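Local atomic coordinates of pyruvate synthase subunit PorC (PDB entry 2RAA), a protein that forms the gamma chain of pyruvate synthase, the heterotetrameric enzyme that turns pyruvate and CoA into acetyl-CoA and CO2 while reducing ferredoxin. Residues A[29-35]-A[147-151]; A[49-55]-A[66-72]; A[88-93]-A[110-116]; A[96-101]-A[120-125]; A[169-174]-A[189-194]. All coordinates share one frame; numbering follows the deposited sequence.

Interaction 1: A[29-35]-A[147-151]; sequences GQGAKSA and GIPNT. With SO4 (sulfate ion), chain B.
The glycine-rich turn Gly29-Gln30-Gly31, an anion-binding loop that leads from strand 19-27 into helix 32-45, meets Ile148, Pro149 and Asn150 at the start of helix 150-161. One side of the turn holds a sulfate: Gly29 N lies 2.8 Å and Gly31 N 3.0 Å from sulfate O2, Lys33 N adds two weak bonds, and Tyr56 OH also binds the ion. The other side carries the contact. Ile148 lays its CG1-CD1 arm along the peptide carbonyls, CG1 3.5 Å from Gln30 O. Asn150 CB lies 3.9 Å from Ala35 CB, and CG, wedged between the backbone N and carbonyl carbon (chi1 63°), aims the amide ND2 at Gly31 O. A CB on Gly31 would fall 2.3 Å from Asn150 ND2, a clash. Gly31 O, at the N-cap, is gripped by three donors: Ala35 N, Ser34 OG from above the carbonyl plane, and Asn150 ND2 at 3.2 Å, with Gly31 O close to the Asn150 amide plane (15° out of it) and an N-H...O angle of 155°.

Interaction 2: A[49-55]-A[66-72]; sequences YVQAFPE and RAFNRIG. With SO4 (sulfate ion), chain C.
Gln51 and Arg70 exchange two backbone hydrogen bonds, each 2.9 Å from one N to the other O. Glu55 and Arg66 form a second such pair, whereas the backbone bonds between Phe53 and Phe68 are weak. A water bridges Gln51 O to Asn69 ND2, which also donates to Ser36 O. Among polar side chains, Gln51, extended with CG anti to its backbone N (chi1 -177°), runs beside Arg70, whose NH1 reaches Gln51 OE1 at 2.8 Å, in both the carbonyl and guanidinium planes. NH2 makes two weak bonds to a sulfate also held by Glu83 N and Asn84 N. A leucine in place of Arg70 would probably leave Gln51 OE1 without its donor and the sulfate without this charge. Glu55 OE1 sits over the guanidinium face of Arg66, 3.1 Å from NH2, a purely electrostatic salt bridge. Phe53 and Phe68 are slid apart (planes at 24°), with Phe68 CB in CH-pi contact over the Phe53 face, 4.2 Å from its centroid. This is a beta hairpin at one margin of the mixed sheet.

Interaction 3: A[88-93]-A[110-116]; sequences VVVIDE and LLVNTVK
Val88-Val89-Val90 and Leu110-Leu111-Val112 form a parallel strand pair in the buried middle of the sheet, and the loops that follow add polar side-chain bonds. The axes of strands 88-90 and 110-113 lie 10° apart and approach to 4.7 Å. Leu111 N donates to Val88 O at 2.8 Å, Val90 N to Leu111 O, and Asn113 N to Val90 O, each donor lying nearly along the C=O axis. On one face Leu110 CD1 packs 3.9 Å from Val88 CG1 and also touches Val90 CG2, beneath helix 118-125; on the other, Val89 and Leu111 lie side by side against Met153 of helix 150-161. At the end of its strand, Asn113 turns CG anti to its N (chi1 168°), which carries ND2 to 2.9 Å from Ile91 O, above the carbonyl plane. Thr137 OG1 and Ala136 N bind the two ends of the same amide and fix its rotation. Glu93 OE1 takes the Thr114 hydroxyl at 2.8 Å from above the carboxylate plane, and OE2 receives Lys116 NZ at 3.1 Å on the syn side. Thr114 OG1 accepts from Lys116 N, closing an ST turn. Thus both carboxylate oxygens have donors, and the Lys116 charge probably offsets that of Glu93.

Interaction 4: A[96-101]-A[120-125]; sequences LSPAIV and FVRKKT
Leu96 lies over one flank of helix 118-125, its CD2 3.6 Å from Thr125 CG2, while CD1 nears the Phe120 ring obliquely and CB meets Lys124 CB at 4.0 Å. CD2 also touches Val121 CG1, at 4.3 Å, so one leucine spans more than a turn of the helix. Thr125 is turned to serve both sides: with chi1 61°, CG2 stands anti to the carbonyl carbon and faces Leu96, while OG1 folds back to donate to Val121 O at 2.7 Å. Thr125 N reaches that same oxygen from the opposite face of its plane, and Phe127 N pairs with OG1, which satisfies the buried hydroxyl. Val101 CG2 crosses Thr125 at about a right angle, 3.9 Å from its CB. The backbones add CA-H...O contacts at the last helical turn, Pro98 CA to Thr125 O at 3.3 Å and Ser97 CA to Lys124 O at 3.4 Å. Helix 118-125 is the connection of a beta-alpha-beta crossover between parallel strands 109-113 and 130-134, and the loop after strand 87-90 packs along its side.

Interaction 5: A[169-174]-A[189-194]; sequences IEKRIE and NKRALR
Ile169 and Leu193 meet at about a right angle, Ile169 CG2 lying 3.7 Å from Leu193 CD2, and Glu170 CG brushes the same methyl. Ile173 fills the next position: its CG2 reaches Asn189 CB at 3.8 Å and Lys190 CG at 3.9 Å. Lys190 slides past Ile173 in the opposite direction, bends at chi2 and chi3 (chi3 -87°), and passes CD over Glu170 CB to bring NZ to Glu174. The Lys190 NZ to Glu174 OE2 salt bridge is modelled at 2.5 Å, short enough that its exact length is doubtful. An alanine at Lys190 would probably leave the Glu174 carboxylate without its positive mate and take the CG contact from Ile173 CG2. These contacts pack two antiparallel helices, with segment axes 10.1 Å apart at 157°. Alongside, Glu170 OE2 forms a long salt bridge with Arg194 NE, and Lys190 CB lies over the Arg194 guanidinium face. Farther out, Ile169 and Leu193 both rest on Leu154 of helix 150-161, and Ile173 on Met38 of helix 32-45.

How the interactions relate
Interactions 2 and 3 belong to one mixed sheet, their centres 19 Å apart on opposite sides of the chain's centre, with strand 19-27 between their strand pairs. Interaction 1 closes a long loop within which interactions 2, 3 and 4 are nested; interaction 5 follows, about 29 Å from interaction 4 between centres. Interaction 1 touches interactions 2, 3 and 5: Lys33 meets Pro54, Gln30 NE2 lies 3.0 Å from Asp92 OD2, and Thr151 packs on Leu193. Interactions 3 and 4 alternate along the chain and are joined through Leu110, which packs on Val101 and Val121. Helix 118-125 packs on one face of strand 109-113 and helix 150-161 on the other; the sulfate-binding turn joins strand 19-27 to helix 32-45.

Interaction 1: A[29-35]-A[147-151]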
# COMPACT_ATOMS: atom_id res chain seq x y z
N GLY A 29 3.65 13.55 1.32
CA GLY A 29 3.65 13.84 -0.12
C GLY A 29 3.57 12.62 -1.02
O GLY A 29 3.21 12.73 -2.20
N GLN A 30 3.87 11.44 -0.46
CA GLN A 30 3.92 10.22 -1.26
C GLN A 30 2.57 9.49 -1.37
O GLN A 30 2.43 8.49 -2.10
CB GLN A 30 5.01 9.32 -0.69
CG GLN A 30 6.39 9.91 -0.84
CD GLN A 30 7.44 9.18 -0.03
OE1 GLN A 30 7.12 8.38 0.84
NE2 GLN A 30 8.70 9.48 -0.30
N GLY A 31 1.57 9.98 -0.65
CA GLY A 31 0.20 9.50 -0.83
C GLY A 31 -0.28 8.31 -0.01
O GLY A 31 -1.28 7.70 -0.39
N ALA A 32 0.38 8.02 1.11
CA ALA A 32 -0.03 6.93 1.99
C ALA A 32 -1.41 7.23 2.52
O ALA A 32 -2.25 6.33 2.55
CB ALA A 32 0.99 6.70 3.13
N LYS A 33 -1.70 8.49 2.87
CA LYS A 33 -3.01 8.81 3.45
C LYS A 33 -4.12 8.60 2.42
O LYS A 33 -5.13 7.94 2.69
CB LYS A 33 -3.04 10.23 4.05
CG LYS A 33 -4.45 10.78 4.48
CD LYS A 33 -4.43 12.27 4.90
N SER A 34 -3.93 9.11 1.21
CA SER A 34 -4.95 8.94 0.17
C SER A 34 -5.16 7.48 -0.21
O SER A 34 -6.29 7.07 -0.45
CB SER A 34 -4.60 9.76 -1.08
OG SER A 34 -3.23 9.59 -1.41
N ALA A 35 -4.07 6.70 -0.28
CA ALA A 35 -4.16 5.30 -0.69
C ALA A 35 -4.93 4.51 0.36
O ALA A 35 -5.79 3.67 0.05
CB ALA A 35 -2.75 4.73 -0.89
N GLY A 147 5.94 10.27 -10.30
CA GLY A 147 6.59 9.25 -9.49
C GLY A 147 5.96 8.99 -8.15
O GLY A 147 6.62 8.45 -7.27
N ILE A 148 4.69 9.37 -7.99
CA ILE A 148 3.92 9.06 -6.77
C ILE A 148 3.48 7.58 -6.80
O ILE A 148 2.70 7.19 -7.67
CB ILE A 148 2.75 10.12 -6.59
CG1 ILE A 148 2.03 9.95 -5.25
CG2 ILE A 148 1.78 10.07 -7.74
CD1 ILE A 148 1.33 11.25 -4.82
N PRO A 149 3.99 6.75 -5.87
CA PRO A 149 3.84 5.29 -5.98
C PRO A 149 2.62 4.65 -5.38
O PRO A 149 2.50 3.43 -5.38
CB PRO A 149 5.01 4.78 -5.15
CG PRO A 149 5.14 5.78 -4.06
CD PRO A 149 4.74 7.11 -4.65
N ASN A 150 1.70 5.46 -4.89
CA ASN A 150 0.62 4.99 -4.07
C ASN A 150 -0.38 4.10 -4.80
O ASN A 150 -0.78 3.12 -4.22
CB ASN A 150 -0.02 6.14 -3.27
CG ASN A 150 -0.65 7.22 -4.15
OD1 ASN A 150 -0.35 7.36 -5.34
ND2 ASN A 150 -1.55 8.01 -3.54
N THR A 151 -0.72 4.39 -6.06
CA THR A 151 -1.73 3.58 -6.77
C THR A 151 -1.21 2.20 -7.15
O THR A 151 -1.90 1.19 -6.93
CB THR A 151 -2.35 4.30 -7.96
OG1 THR A 151 -2.97 5.50 -7.49
CG2 THR A 151 -3.44 3.43 -8.65
S SO4 B . 0.29 11.85 2.33
O1 SO4 B . 0.86 10.67 2.95
O2 SO4 B . 1.21 12.24 1.26
O3 SO4 B . -0.98 11.56 1.66
O4 SO4 B . 0.14 12.83 3.40

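Interaction 2: A[49-55]-A[66-72]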
# COMPACT_ATOMS: atom_id res chain seq x y z
N TYR A 49 -17.06 -3.18 7.46
CA TYR A 49 -16.71 -2.24 8.53
C TYR A 49 -15.30 -1.76 8.32
O TYR A 49 -14.41 -2.58 8.17
CB TYR A 49 -16.68 -2.95 9.84
CG TYR A 49 -18.02 -3.26 10.38
CD1 TYR A 49 -18.66 -4.44 10.04
CD2 TYR A 49 -18.64 -2.39 11.28
CE1 TYR A 49 -19.92 -4.78 10.58
CE2 TYR A 49 -19.91 -2.72 11.82
CZ TYR A 49 -20.54 -3.92 11.46
OH TYR A 49 -21.78 -4.28 11.98
N VAL A 50 -15.07 -0.45 8.33
CA VAL A 50 -13.72 0.05 8.06
C VAL A 50 -13.31 1.23 8.91
O VAL A 50 -14.12 1.98 9.41
CB VAL A 50 -13.58 0.49 6.60
CG1 VAL A 50 -13.89 -0.69 5.71
CG2 VAL A 50 -14.50 1.67 6.31
N GLN A 51 -12.01 1.35 9.09
CA GLN A 51 -11.43 2.50 9.72
C GLN A 51 -10.13 2.79 9.00
O GLN A 51 -9.47 1.86 8.51
CB GLN A 51 -11.17 2.20 11.18
CG GLN A 51 -10.64 3.37 11.93
CD GLN A 51 -10.23 3.01 13.32
OE1 GLN A 51 -9.43 2.10 13.52
NE2 GLN A 51 -10.78 3.71 14.30
N ALA A 52 -9.77 4.06 8.97
CA ALA A 52 -8.57 4.54 8.30
C ALA A 52 -8.23 5.93 8.75
O ALA A 52 -9.05 6.83 8.64
CB ALA A 52 -8.81 4.56 6.83
N PHE A 53 -7.01 6.14 9.22
CA PHE A 53 -6.59 7.49 9.58
C PHE A 53 -5.09 7.57 9.42
O PHE A 53 -4.44 6.54 9.31
CB PHE A 53 -6.94 7.75 11.02
CG PHE A 53 -6.49 6.65 11.93
CD1 PHE A 53 -7.26 5.48 12.05
CD2 PHE A 53 -5.28 6.74 12.61
CE1 PHE A 53 -6.84 4.42 12.87
CE2 PHE A 53 -4.85 5.70 13.44
CZ PHE A 53 -5.63 4.53 13.57
N PRO A 54 -4.54 8.79 9.41
CA PRO A 54 -3.11 8.97 9.42
C PRO A 54 -2.58 9.32 10.81
O PRO A 54 -3.36 9.52 11.73
CB PRO A 54 -2.91 10.17 8.47
CG PRO A 54 -4.29 10.87 8.39
CD PRO A 54 -5.22 10.10 9.30
N GLU A 55 -1.25 9.32 10.94
CA GLU A 55 -0.54 9.82 12.12
C GLU A 55 0.73 10.55 11.66
O GLU A 55 1.68 9.91 11.19
CB GLU A 55 -0.19 8.71 13.12
CG GLU A 55 -1.30 8.39 14.15
CD GLU A 55 -0.85 7.41 15.25
OE1 GLU A 55 0.38 7.14 15.33
OE2 GLU A 55 -1.73 6.91 16.01
N ARG A 66 2.74 7.67 9.05
CA ARG A 66 2.07 6.38 8.94
C ARG A 66 0.59 6.64 8.57
O ARG A 66 0.05 7.74 8.78
CB ARG A 66 2.19 5.58 10.26
CG ARG A 66 3.36 5.98 11.14
CD ARG A 66 3.98 4.88 12.03
NE ARG A 66 3.23 4.56 13.26
CZ ARG A 66 3.26 5.25 14.40
NH1 ARG A 66 3.98 6.36 14.52
NH2 ARG A 66 2.52 4.84 15.43
N ALA A 67 -0.04 5.65 7.97
CA ALA A 67 -1.49 5.63 7.78
C ALA A 67 -1.88 4.20 8.23
O ALA A 67 -1.00 3.38 8.39
CB ALA A 67 -1.87 5.90 6.34
N PHE A 68 -3.16 3.91 8.43
CA PHE A 68 -3.60 2.64 8.95
C PHE A 68 -4.92 2.28 8.35
O PHE A 68 -5.70 3.15 8.12
CB PHE A 68 -3.84 2.79 10.46
CG PHE A 68 -2.63 3.29 11.22
CD1 PHE A 68 -2.40 4.64 11.38
CD2 PHE A 68 -1.72 2.41 11.78
CE1 PHE A 68 -1.27 5.08 12.06
CE2 PHE A 68 -0.60 2.87 12.46
CZ PHE A 68 -0.37 4.17 12.59
N ASN A 69 -5.17 1.01 8.09
CA ASN A 69 -6.50 0.53 7.72
C ASN A 69 -6.84 -0.64 8.62
O ASN A 69 -5.96 -1.46 8.92
CB ASN A 69 -6.60 0.01 6.29
CG ASN A 69 -6.44 1.09 5.26
OD1 ASN A 69 -5.35 1.30 4.81
ND2 ASN A 69 -7.52 1.77 4.87
N ARG A 70 -8.10 -0.66 9.06
CA ARG A 70 -8.71 -1.82 9.66
C ARG A 70 -9.92 -2.08 8.81
O ARG A 70 -10.65 -1.14 8.48
CB ARG A 70 -9.12 -1.57 11.08
CG ARG A 70 -7.94 -1.22 11.98
CD ARG A 70 -8.32 -1.39 13.44
NE ARG A 70 -7.17 -1.36 14.34
CZ ARG A 70 -6.74 -0.29 15.01
NH1 ARG A 70 -7.36 0.89 14.92
NH2 ARG A 70 -5.67 -0.40 15.79
N ILE A 71 -10.03 -3.32 8.35
CA ILE A 71 -11.14 -3.71 7.48
C ILE A 71 -11.72 -5.00 8.10
O ILE A 71 -11.00 -5.93 8.29
CB ILE A 71 -10.65 -3.97 6.09
CG1 ILE A 71 -10.15 -2.66 5.46
CG2 ILE A 71 -11.77 -4.58 5.28
CD1 ILE A 71 -9.29 -2.83 4.30
N GLY A 72 -13.00 -4.99 8.47
CA GLY A 72 -13.61 -6.10 9.21
C GLY A 72 -13.67 -7.28 8.30
O GLY A 72 -13.90 -7.12 7.09
S SO4 C . -3.66 -3.47 16.94
O1 SO4 C . -3.42 -4.29 18.12
O2 SO4 C . -2.70 -3.92 15.92
O3 SO4 C . -5.04 -3.70 16.52
O4 SO4 C . -3.42 -2.07 17.30
O HOH W 1 -9.70 0.74 6.10

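Interaction 3: A[88-93]-A[110-116]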
# COMPACT_ATOMS: atom_id res chain seq x y z
N VAL A 88 2.49 -4.71 6.45
CA VAL A 88 3.21 -3.44 6.56
C VAL A 88 3.58 -3.09 5.15
O VAL A 88 4.09 -3.93 4.42
CB VAL A 88 4.47 -3.53 7.49
CG1 VAL A 88 5.32 -2.30 7.38
CG2 VAL A 88 4.04 -3.74 8.97
N VAL A 89 3.30 -1.84 4.77
CA VAL A 89 3.47 -1.35 3.41
C VAL A 89 4.41 -0.18 3.48
O VAL A 89 4.15 0.77 4.19
CB VAL A 89 2.13 -0.87 2.81
CG1 VAL A 89 2.32 -0.34 1.42
CG2 VAL A 89 1.10 -1.98 2.81
N VAL A 90 5.53 -0.26 2.79
CA VAL A 90 6.55 0.78 2.86
C VAL A 90 6.69 1.35 1.46
O VAL A 90 7.25 0.73 0.58
CB VAL A 90 7.88 0.23 3.43
CG1 VAL A 90 8.98 1.26 3.37
CG2 VAL A 90 7.67 -0.24 4.88
N ILE A 91 6.17 2.54 1.24
CA ILE A 91 6.14 3.10 -0.08
C ILE A 91 7.39 3.90 -0.40
O ILE A 91 7.50 4.43 -1.53
CB ILE A 91 4.84 3.94 -0.35
CG1 ILE A 91 4.82 5.25 0.42
CG2 ILE A 91 3.59 3.11 -0.03
CD1 ILE A 91 3.66 6.11 0.02
N ASP A 92 8.31 4.01 0.57
CA ASP A 92 9.62 4.66 0.33
C ASP A 92 10.73 3.82 0.93
O ASP A 92 10.88 3.81 2.15
CB ASP A 92 9.62 6.06 0.93
CG ASP A 92 10.95 6.77 0.75
OD1 ASP A 92 11.96 6.13 0.39
OD2 ASP A 92 10.98 7.98 0.97
N GLU A 93 11.52 3.12 0.09
CA GLU A 93 12.52 2.13 0.59
C GLU A 93 13.44 2.71 1.65
O GLU A 93 13.93 2.04 2.55
CB GLU A 93 13.35 1.53 -0.56
CG GLU A 93 14.08 2.53 -1.44
CD GLU A 93 15.11 1.88 -2.37
OE1 GLU A 93 14.72 1.10 -3.31
OE2 GLU A 93 16.31 2.18 -2.14
N LEU A 110 5.30 -8.08 4.30
CA LEU A 110 5.98 -6.80 4.20
C LEU A 110 5.99 -6.50 2.70
O LEU A 110 6.56 -7.24 1.91
CB LEU A 110 7.38 -6.88 4.78
CG LEU A 110 8.31 -5.71 4.62
CD1 LEU A 110 7.70 -4.40 5.11
CD2 LEU A 110 9.60 -6.05 5.38
N LEU A 111 5.30 -5.42 2.33
CA LEU A 111 5.17 -5.02 0.94
C LEU A 111 5.96 -3.72 0.79
O LEU A 111 5.81 -2.80 1.61
CB LEU A 111 3.67 -4.84 0.59
CG LEU A 111 3.34 -4.17 -0.76
CD1 LEU A 111 3.85 -4.99 -1.94
CD2 LEU A 111 1.84 -3.85 -0.85
N VAL A 112 6.82 -3.65 -0.24
CA VAL A 112 7.76 -2.52 -0.42
C VAL A 112 7.86 -2.04 -1.86
O VAL A 112 7.83 -2.83 -2.80
CB VAL A 112 9.19 -2.86 0.12
CG1 VAL A 112 10.07 -1.62 0.23
CG2 VAL A 112 9.12 -3.53 1.49
N ASN A 113 7.97 -0.72 -2.01
CA ASN A 113 8.16 -0.04 -3.29
C ASN A 113 9.65 0.03 -3.41
O ASN A 113 10.30 0.85 -2.75
CB ASN A 113 7.58 1.39 -3.26
CG ASN A 113 8.01 2.23 -4.46
OD1 ASN A 113 8.21 1.72 -5.55
ND2 ASN A 113 8.09 3.55 -4.26
N THR A 114 10.22 -0.84 -4.21
CA THR A 114 11.65 -0.88 -4.31
C THR A 114 12.06 -1.58 -5.55
O THR A 114 11.37 -2.48 -6.01
CB THR A 114 12.26 -1.66 -3.13
OG1 THR A 114 13.68 -1.50 -3.14
CG2 THR A 114 11.88 -3.17 -3.17
N VAL A 115 13.19 -1.16 -6.08
CA VAL A 115 13.80 -1.86 -7.22
C VAL A 115 14.80 -2.94 -6.74
O VAL A 115 15.32 -3.68 -7.55
CB VAL A 115 14.49 -0.89 -8.18
CG1 VAL A 115 15.82 -0.40 -7.57
CG2 VAL A 115 14.67 -1.54 -9.52
N LYS A 116 15.04 -3.02 -5.44
CA LYS A 116 15.94 -4.01 -4.88
C LYS A 116 15.22 -5.34 -4.59
O LYS A 116 14.05 -5.49 -4.93
CB LYS A 116 16.63 -3.40 -3.67
CG LYS A 116 17.47 -2.20 -4.14
CD LYS A 116 18.12 -1.44 -3.02
CE LYS A 116 18.84 -0.20 -3.57
NZ LYS A 116 19.06 0.82 -2.49
O HOH W 2 11.16 3.41 -2.60

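Interaction 4: A[96-101]-A[120-125]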
# COMPACT_ATOMS: atom_id res chain seq x y z
N LEU A 96 13.00 1.92 5.35
CA LEU A 96 13.15 0.55 5.83
C LEU A 96 14.10 0.51 7.02
O LEU A 96 15.17 1.12 7.00
CB LEU A 96 13.66 -0.38 4.72
CG LEU A 96 12.69 -0.90 3.65
CD1 LEU A 96 13.47 -1.62 2.55
CD2 LEU A 96 11.60 -1.84 4.21
N SER A 97 13.69 -0.22 8.06
CA SER A 97 14.42 -0.31 9.33
C SER A 97 13.68 -1.34 10.17
O SER A 97 12.51 -1.61 9.92
CB SER A 97 14.42 1.03 10.09
OG SER A 97 13.17 1.29 10.73
N PRO A 98 14.34 -1.91 11.19
CA PRO A 98 13.65 -2.92 11.99
C PRO A 98 12.47 -2.37 12.81
O PRO A 98 11.56 -3.13 13.15
CB PRO A 98 14.77 -3.45 12.91
CG PRO A 98 15.73 -2.31 13.01
CD PRO A 98 15.71 -1.65 11.66
N ALA A 99 12.47 -1.07 13.11
CA ALA A 99 11.36 -0.42 13.81
C ALA A 99 10.08 -0.45 12.96
O ALA A 99 8.97 -0.50 13.49
CB ALA A 99 11.72 1.02 14.13
N ILE A 100 10.27 -0.42 11.65
CA ILE A 100 9.17 -0.33 10.68
C ILE A 100 8.40 -1.64 10.62
O ILE A 100 7.31 -1.69 10.06
CB ILE A 100 9.71 0.08 9.25
CG1 ILE A 100 9.00 1.32 8.73
CG2 ILE A 100 9.72 -1.08 8.25
CD1 ILE A 100 9.37 2.59 9.56
N VAL A 101 8.96 -2.70 11.21
CA VAL A 101 8.40 -4.04 11.15
C VAL A 101 7.90 -4.53 12.53
O VAL A 101 7.48 -5.68 12.69
CB VAL A 101 9.42 -4.98 10.49
CG1 VAL A 101 9.25 -6.41 10.93
CG2 VAL A 101 9.36 -4.84 8.96
N PHE A 120 17.89 -7.77 0.25
CA PHE A 120 18.16 -6.40 0.69
C PHE A 120 17.17 -5.94 1.76
O PHE A 120 17.54 -5.36 2.78
CB PHE A 120 18.13 -5.41 -0.48
CG PHE A 120 18.18 -3.98 -0.05
CD1 PHE A 120 19.35 -3.45 0.47
CD2 PHE A 120 17.06 -3.17 -0.14
CE1 PHE A 120 19.40 -2.12 0.89
CE2 PHE A 120 17.10 -1.85 0.27
CZ PHE A 120 18.26 -1.32 0.78
N VAL A 121 15.89 -6.21 1.49
CA VAL A 121 14.81 -5.83 2.39
C VAL A 121 14.94 -6.57 3.73
O VAL A 121 14.71 -6.00 4.80
CB VAL A 121 13.43 -6.13 1.76
CG1 VAL A 121 12.30 -5.77 2.74
CG2 VAL A 121 13.27 -5.38 0.43
N ARG A 122 15.31 -7.84 3.64
CA ARG A 122 15.52 -8.68 4.81
C ARG A 122 16.64 -8.15 5.69
O ARG A 122 16.55 -8.19 6.91
CB ARG A 122 15.89 -10.08 4.35
CG ARG A 122 15.13 -11.17 5.06
CD ARG A 122 14.81 -12.30 4.09
NE ARG A 122 13.47 -12.85 4.33
CZ ARG A 122 12.78 -13.56 3.44
NH1 ARG A 122 13.29 -13.81 2.22
NH2 ARG A 122 11.58 -14.01 3.76
N LYS A 123 17.71 -7.65 5.05
CA LYS A 123 18.87 -7.11 5.76
C LYS A 123 18.48 -5.85 6.50
O LYS A 123 18.81 -5.69 7.67
CB LYS A 123 20.02 -6.79 4.79
CG LYS A 123 21.32 -6.29 5.45
N LYS A 124 17.78 -4.96 5.80
CA LYS A 124 17.38 -3.66 6.36
C LYS A 124 16.38 -3.76 7.52
O LYS A 124 16.40 -2.93 8.43
CB LYS A 124 16.82 -2.76 5.24
CG LYS A 124 17.88 -1.96 4.50
CD LYS A 124 18.21 -0.68 5.26
CE LYS A 124 19.41 0.08 4.70
NZ LYS A 124 20.72 -0.56 5.05
N THR A 125 15.52 -4.77 7.48
CA THR A 125 14.44 -4.90 8.46
C THR A 125 14.63 -6.02 9.49
O THR A 125 14.26 -5.87 10.66
CB THR A 125 13.10 -5.17 7.76
OG1 THR A 125 13.19 -6.40 7.03
CG2 THR A 125 12.71 -4.01 6.83

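Interaction 5: A[169-174]-A[189-194]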
# COMPACT_ATOMS: atom_id res chain seq x y z
N ILE A 169 -11.55 -0.90 -6.31
CA ILE A 169 -10.63 0.23 -6.28
C ILE A 169 -10.72 0.97 -7.57
O ILE A 169 -10.67 2.18 -7.58
CB ILE A 169 -9.20 -0.19 -5.93
CG1 ILE A 169 -9.21 -0.69 -4.49
CG2 ILE A 169 -8.19 1.03 -6.06
CD1 ILE A 169 -7.95 -1.28 -4.08
N GLU A 170 -10.93 0.25 -8.66
CA GLU A 170 -11.15 0.88 -9.92
C GLU A 170 -12.40 1.73 -9.89
O GLU A 170 -12.38 2.87 -10.35
CB GLU A 170 -11.20 -0.16 -11.02
CG GLU A 170 -9.85 -0.84 -11.24
CD GLU A 170 -9.90 -1.91 -12.33
OE1 GLU A 170 -10.94 -2.03 -13.03
OE2 GLU A 170 -8.88 -2.63 -12.49
N LYS A 171 -13.49 1.20 -9.34
CA LYS A 171 -14.75 1.97 -9.21
C LYS A 171 -14.47 3.27 -8.45
O LYS A 171 -14.91 4.35 -8.84
CB LYS A 171 -15.88 1.15 -8.53
CG LYS A 171 -16.66 0.17 -9.48
N ARG A 172 -13.69 3.15 -7.38
CA ARG A 172 -13.23 4.30 -6.62
C ARG A 172 -12.35 5.26 -7.41
O ARG A 172 -12.48 6.48 -7.28
CB ARG A 172 -12.55 3.83 -5.32
CG ARG A 172 -13.51 3.92 -4.16
CD ARG A 172 -13.51 5.37 -3.70
NE ARG A 172 -14.82 5.93 -3.44
CZ ARG A 172 -15.01 7.23 -3.17
NH1 ARG A 172 -13.98 8.09 -3.12
NH2 ARG A 172 -16.23 7.67 -2.94
N ILE A 173 -11.45 4.73 -8.24
CA ILE A 173 -10.66 5.60 -9.12
C ILE A 173 -11.61 6.38 -10.04
O ILE A 173 -11.44 7.58 -10.20
CB ILE A 173 -9.59 4.82 -9.91
CG1 ILE A 173 -8.49 4.34 -8.95
CG2 ILE A 173 -8.97 5.68 -11.01
CD1 ILE A 173 -7.47 3.41 -9.62
N GLU A 174 -12.62 5.71 -10.59
CA GLU A 174 -13.65 6.35 -11.43
C GLU A 174 -14.31 7.53 -10.69
O GLU A 174 -14.39 8.62 -11.23
CB GLU A 174 -14.72 5.34 -11.87
CG GLU A 174 -14.24 4.27 -12.89
CD GLU A 174 -15.18 3.02 -13.00
OE1 GLU A 174 -16.33 3.04 -12.47
OE2 GLU A 174 -14.76 1.99 -13.61
N ASN A 189 -4.75 6.01 -14.49
CA ASN A 189 -4.66 5.65 -13.08
C ASN A 189 -5.06 4.19 -12.85
O ASN A 189 -4.53 3.50 -11.96
CB ASN A 189 -5.48 6.59 -12.21
CG ASN A 189 -4.79 7.93 -12.00
OD1 ASN A 189 -4.20 8.17 -10.94
ND2 ASN A 189 -4.86 8.81 -13.00
N LYS A 190 -6.00 3.70 -13.66
CA LYS A 190 -6.46 2.31 -13.50
C LYS A 190 -5.39 1.39 -14.00
O LYS A 190 -5.21 0.31 -13.44
CB LYS A 190 -7.80 2.04 -14.23
CG LYS A 190 -8.89 3.09 -13.92
CD LYS A 190 -10.30 2.56 -13.73
CE LYS A 190 -11.09 2.42 -15.00
NZ LYS A 190 -12.51 2.09 -14.64
N ARG A 191 -4.68 1.79 -15.06
CA ARG A 191 -3.55 1.01 -15.55
C ARG A 191 -2.46 0.96 -14.50
O ARG A 191 -1.82 -0.05 -14.33
CB ARG A 191 -2.97 1.61 -16.80
CG ARG A 191 -3.78 1.36 -18.04
CD ARG A 191 -2.96 1.70 -19.28
NE ARG A 191 -2.88 3.14 -19.54
CZ ARG A 191 -3.83 3.83 -20.17
NH1 ARG A 191 -4.94 3.23 -20.59
NH2 ARG A 191 -3.68 5.13 -20.38
N ALA A 192 -2.23 2.06 -13.82
CA ALA A 192 -1.21 2.10 -12.77
C ALA A 192 -1.59 1.10 -11.67
O ALA A 192 -0.75 0.35 -11.18
CB ALA A 192 -1.04 3.53 -12.23
N LEU A 193 -2.88 1.03 -11.32
CA LEU A 193 -3.33 0.09 -10.30
C LEU A 193 -3.13 -1.35 -10.79
O LEU A 193 -2.50 -2.14 -10.11
CB LEU A 193 -4.77 0.37 -9.89
CG LEU A 193 -5.38 -0.62 -8.87
CD1 LEU A 193 -5.00 -0.30 -7.39
CD2 LEU A 193 -6.86 -0.62 -9.06
N ARG A 194 -3.61 -1.64 -12.00
CA ARG A 194 -3.48 -2.96 -12.59
C ARG A 194 -2.03 -3.42 -12.71
O ARG A 194 -1.75 -4.57 -12.37
CB ARG A 194 -4.11 -2.97 -13.98
CG ARG A 194 -5.63 -2.80 -14.00
CD ARG A 194 -6.19 -3.17 -15.38
NE ARG A 194 -7.35 -2.35 -15.79
CZ ARG A 194 -7.34 -1.42 -16.76
NH1 ARG A 194 -6.25 -1.15 -17.48
NH2 ARG A 194 -8.47 -0.76 -17.03